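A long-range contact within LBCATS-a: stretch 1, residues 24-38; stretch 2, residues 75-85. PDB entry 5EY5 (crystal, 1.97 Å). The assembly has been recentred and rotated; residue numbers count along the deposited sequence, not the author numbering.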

# COMPACT_ATOMS: atom_id res chain seq x y z
N THR A 24 -46.48 -0.49 -3.39
CA THR A 24 -45.69 -1.53 -2.75
C THR A 24 -46.50 -2.16 -1.62
O THR A 24 -46.99 -1.46 -0.74
CB THR A 24 -44.38 -0.95 -2.20
OG1 THR A 24 -43.56 -0.51 -3.29
CG2 THR A 24 -43.61 -2.01 -1.37
N ALA A 25 -46.61 -3.49 -1.63
CA ALA A 25 -47.34 -4.15 -0.56
C ALA A 25 -46.56 -4.09 0.75
O ALA A 25 -45.35 -4.40 0.79
CB ALA A 25 -47.63 -5.61 -0.92
N GLY A 26 -47.25 -3.73 1.84
CA GLY A 26 -46.62 -3.62 3.14
C GLY A 26 -45.99 -2.28 3.44
O GLY A 26 -45.30 -2.14 4.45
N ASP A 27 -46.20 -1.28 2.59
CA ASP A 27 -45.69 0.06 2.85
C ASP A 27 -46.86 1.02 3.06
O ASP A 27 -47.59 1.30 2.12
CB ASP A 27 -44.84 0.55 1.68
CG ASP A 27 -44.61 2.04 1.72
OD1 ASP A 27 -44.26 2.55 2.81
OD2 ASP A 27 -44.78 2.70 0.67
N PRO A 28 -47.02 1.55 4.28
CA PRO A 28 -46.20 1.37 5.48
C PRO A 28 -46.45 0.06 6.25
O PRO A 28 -45.61 -0.33 7.06
CB PRO A 28 -46.61 2.56 6.35
CG PRO A 28 -48.04 2.76 6.01
CD PRO A 28 -48.14 2.48 4.53
N ASP A 29 -47.58 -0.60 6.00
CA ASP A 29 -47.82 -1.93 6.56
C ASP A 29 -48.97 -2.54 5.78
O ASP A 29 -49.64 -1.85 5.00
CB ASP A 29 -48.11 -1.88 8.06
CG ASP A 29 -49.33 -1.03 8.40
OD1 ASP A 29 -50.30 -1.04 7.62
OD2 ASP A 29 -49.30 -0.34 9.44
N LEU A 30 -49.22 -3.83 6.00
CA LEU A 30 -50.14 -4.55 5.12
C LEU A 30 -51.59 -4.16 5.37
O LEU A 30 -52.40 -4.14 4.42
CB LEU A 30 -49.96 -6.06 5.29
CG LEU A 30 -48.88 -6.68 4.41
CD1 LEU A 30 -48.74 -8.18 4.68
CD2 LEU A 30 -49.16 -6.40 2.93
N GLU A 31 -51.95 -3.85 6.62
CA GLU A 31 -53.28 -3.31 6.88
C GLU A 31 -53.52 -2.04 6.07
O GLU A 31 -54.60 -1.83 5.53
CB GLU A 31 -53.45 -3.05 8.38
CG GLU A 31 -54.45 -1.93 8.72
CD GLU A 31 -55.87 -2.20 8.21
OE1 GLU A 31 -56.62 -1.22 7.97
OE2 GLU A 31 -56.25 -3.38 8.04
N THR A 32 -52.50 -1.18 5.97
CA THR A 32 -52.66 0.05 5.21
C THR A 32 -52.72 -0.24 3.71
O THR A 32 -53.43 0.46 2.98
CB THR A 32 -51.53 1.03 5.54
OG1 THR A 32 -51.54 1.28 6.95
CG2 THR A 32 -51.72 2.35 4.80
N THR A 33 -51.98 -1.25 3.25
CA THR A 33 -52.08 -1.68 1.86
C THR A 33 -53.50 -2.08 1.52
O THR A 33 -54.06 -1.66 0.50
CB THR A 33 -51.13 -2.85 1.59
OG1 THR A 33 -49.79 -2.52 1.98
CG2 THR A 33 -51.16 -3.21 0.11
N LEU A 34 -54.07 -2.98 2.32
CA LEU A 34 -55.46 -3.38 2.17
C LEU A 34 -56.37 -2.16 2.05
O LEU A 34 -57.14 -2.04 1.10
CB LEU A 34 -55.87 -4.24 3.37
CG LEU A 34 -57.19 -4.99 3.22
CD1 LEU A 34 -57.17 -5.72 1.88
CD2 LEU A 34 -57.33 -5.97 4.37
N GLU A 35 -56.33 -1.27 3.05
CA GLU A 35 -57.10 -0.03 2.97
C GLU A 35 -56.83 0.70 1.65
O GLU A 35 -57.77 1.20 1.02
CB GLU A 35 -56.76 0.88 4.15
CG GLU A 35 -57.51 0.57 5.43
CD GLU A 35 -57.67 1.80 6.32
OE1 GLU A 35 -56.73 2.11 7.10
OE2 GLU A 35 -58.73 2.46 6.23
N LEU A 36 -55.57 0.73 1.21
CA LEU A 36 -55.21 1.44 -0.02
C LEU A 36 -55.82 0.77 -1.24
O LEU A 36 -56.39 1.44 -2.11
CB LEU A 36 -53.69 1.55 -0.16
CG LEU A 36 -53.08 2.54 0.83
CD1 LEU A 36 -51.56 2.46 0.84
CD2 LEU A 36 -53.57 3.95 0.54
N VAL A 37 -55.70 -0.56 -1.33
CA VAL A 37 -56.32 -1.28 -2.44
C VAL A 37 -57.80 -0.95 -2.52
O VAL A 37 -58.33 -0.63 -3.59
CB VAL A 37 -56.10 -2.80 -2.29
CG1 VAL A 37 -56.86 -3.54 -3.40
CG2 VAL A 37 -54.60 -3.12 -2.29
N ARG A 38 -58.49 -1.01 -1.37
CA ARG A 38 -59.92 -0.73 -1.37
C ARG A 38 -60.19 0.69 -1.84
O ARG A 38 -61.10 0.93 -2.64
CB ARG A 38 -60.51 -0.98 0.02
CG ARG A 38 -60.77 -2.46 0.34
CD ARG A 38 -60.97 -2.68 1.82
NE ARG A 38 -61.08 -4.11 2.14
CZ ARG A 38 -60.96 -4.62 3.36
NH1 ARG A 38 -60.73 -3.82 4.40
NH2 ARG A 38 -61.08 -5.93 3.55
N GLY A 75 -41.86 -6.28 7.90
CA GLY A 75 -42.05 -7.71 7.95
C GLY A 75 -42.73 -8.33 6.75
O GLY A 75 -43.08 -9.51 6.80
N THR A 76 -42.91 -7.59 5.66
CA THR A 76 -43.65 -8.10 4.51
C THR A 76 -42.96 -9.34 3.94
O THR A 76 -41.75 -9.34 3.70
CB THR A 76 -43.76 -7.01 3.45
OG1 THR A 76 -44.43 -5.88 4.02
CG2 THR A 76 -44.54 -7.48 2.21
N THR A 77 -43.74 -10.40 3.74
CA THR A 77 -43.28 -11.59 3.04
C THR A 77 -44.30 -11.95 1.96
O THR A 77 -45.42 -11.44 1.95
CB THR A 77 -43.12 -12.79 3.98
OG1 THR A 77 -44.41 -13.13 4.52
CG2 THR A 77 -42.14 -12.48 5.12
N LEU A 78 -43.89 -12.83 1.05
CA LEU A 78 -44.81 -13.32 0.03
C LEU A 78 -46.06 -13.91 0.67
O LEU A 78 -47.18 -13.55 0.32
CB LEU A 78 -44.12 -14.36 -0.86
CG LEU A 78 -43.56 -13.85 -2.17
CD1 LEU A 78 -42.99 -15.00 -2.98
CD2 LEU A 78 -44.67 -13.14 -2.94
N ASP A 79 -45.87 -14.82 1.62
CA ASP A 79 -47.00 -15.44 2.30
C ASP A 79 -47.96 -14.41 2.89
O ASP A 79 -49.17 -14.63 2.90
CB ASP A 79 -46.51 -16.39 3.40
CG ASP A 79 -46.02 -17.72 2.84
OD1 ASP A 79 -46.67 -18.26 1.92
OD2 ASP A 79 -44.99 -18.23 3.34
N LYS A 80 -47.43 -13.28 3.39
CA LYS A 80 -48.28 -12.27 4.01
C LYS A 80 -49.07 -11.48 2.96
O LYS A 80 -50.21 -11.08 3.21
CB LYS A 80 -47.44 -11.33 4.87
CG LYS A 80 -47.05 -11.92 6.23
CD LYS A 80 -46.01 -11.07 6.94
CE LYS A 80 -45.53 -11.72 8.22
NZ LYS A 80 -44.34 -11.02 8.80
N VAL A 81 -48.48 -11.22 1.80
CA VAL A 81 -49.24 -10.52 0.77
C VAL A 81 -50.32 -11.45 0.20
O VAL A 81 -51.45 -11.01 -0.07
CB VAL A 81 -48.29 -9.99 -0.32
CG1 VAL A 81 -49.03 -9.02 -1.28
CG2 VAL A 81 -47.11 -9.27 0.34
N PHE A 82 -50.01 -12.74 0.07
CA PHE A 82 -51.03 -13.73 -0.30
C PHE A 82 -52.22 -13.71 0.65
O PHE A 82 -53.37 -13.74 0.22
CB PHE A 82 -50.40 -15.13 -0.33
CG PHE A 82 -49.63 -15.43 -1.59
CD1 PHE A 82 -50.13 -15.06 -2.83
CD2 PHE A 82 -48.42 -16.09 -1.53
CE1 PHE A 82 -49.42 -15.35 -3.99
CE2 PHE A 82 -47.71 -16.38 -2.69
CZ PHE A 82 -48.20 -16.00 -3.91
N GLU A 83 -51.95 -13.69 1.97
CA GLU A 83 -53.06 -13.66 2.92
C GLU A 83 -53.86 -12.37 2.78
O GLU A 83 -55.09 -12.38 2.91
CB GLU A 83 -52.53 -13.82 4.35
N MET A 84 -53.18 -11.26 2.52
CA MET A 84 -53.89 -10.00 2.29
C MET A 84 -54.75 -10.10 1.03
O MET A 84 -55.90 -9.64 1.03
CB MET A 84 -52.89 -8.85 2.17
CG MET A 84 -53.53 -7.47 2.28
SD MET A 84 -52.81 -6.33 1.09
CE MET A 84 -53.60 -6.92 -0.40
N VAL A 85 -54.22 -10.69 -0.04
CA VAL A 85 -55.03 -10.88 -1.25
C VAL A 85 -56.23 -11.77 -0.96
O VAL A 85 -57.32 -11.56 -1.50
CB VAL A 85 -54.16 -11.42 -2.40
CG1 VAL A 85 -55.01 -11.72 -3.64
CG2 VAL A 85 -53.08 -10.43 -2.75

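Two helices, 30-38 and 78-85, meet with the loops that precede them. The helix axes come within 10.5 Å and run in broadly the same direction, 40° apart. No hydrogen bond crosses between the stretches. Packing holds them together, and 417 Å² of surface is buried, both sides summed.

Met84 is the centre of the contact, with 110 Å² covered. Its CA-to-CB bond points toward the first helix, and its side chain sits as a knob among Leu30, Thr33, Leu34 and Val37. Met84 SD lies 3.7 Å from Thr33 CG2 and 4.1 Å from Leu30 CD2. Met84 SD also approaches the helix backbone, 3.8 Å from Leu34 N and 4.0 Å from Leu30 O. These two backbone atoms are already paired in the helical bond Leu34 N to Leu30 O (2.9 Å), so the sulfur packs against a satisfied backbone. Met84 CG meets Leu34 CD1 at 4.1 Å, and Met84 CE reaches Val37 CG2 at 4.4 Å. A long, unbranched, apolar side chain suits this place, because it touches residues on successive turns.

Leu30 is next, with 85 Å² covered. It stands in the first turn of its helix, and its CA-to-CB bond points toward the second stretch. Leu30 CD1 lies 3.4 Å from Lys80 CB, while Leu30 CD2 lies 4.4 Å from Val81 CG2. Lys80 offers its aliphatic base to the leucine. Its end leads away, and Lys80 NZ donates to Gly75 O at 2.8 Å, so the charge is kept out of the apolar packing.

Thr76 extends the contact to the loops. Its CG2 lies 3.5 Å from Ala25 O, a buried carbonyl oxygen with no polar partner in the model. Thr76 OG1 lies 3.3 Å from Gly26 CA and is hydrogen-bonded elsewhere in the structure. Gly26 suits this spot for two reasons: a CB would fall 1.8 Å from Thr76 OG1, and at these backbone angles it would also jam against the carbonyl oxygen of Ala25. Beside it, the small Ala25 side chain packs its CB against Val81 CG1 at 3.7 Å.

Bonds within each stretch help fix these elements. Thr33 turns its methyl to Met84, while its OG1 accepts from Gly26 N at 2.8 Å, tying the loop to the helix. Asp29 caps the first helix, its OD1 accepting from Thr32 N at 2.8 Å. Thr77 caps the second, its OG1 accepting from Lys80 N at 3.2 Å.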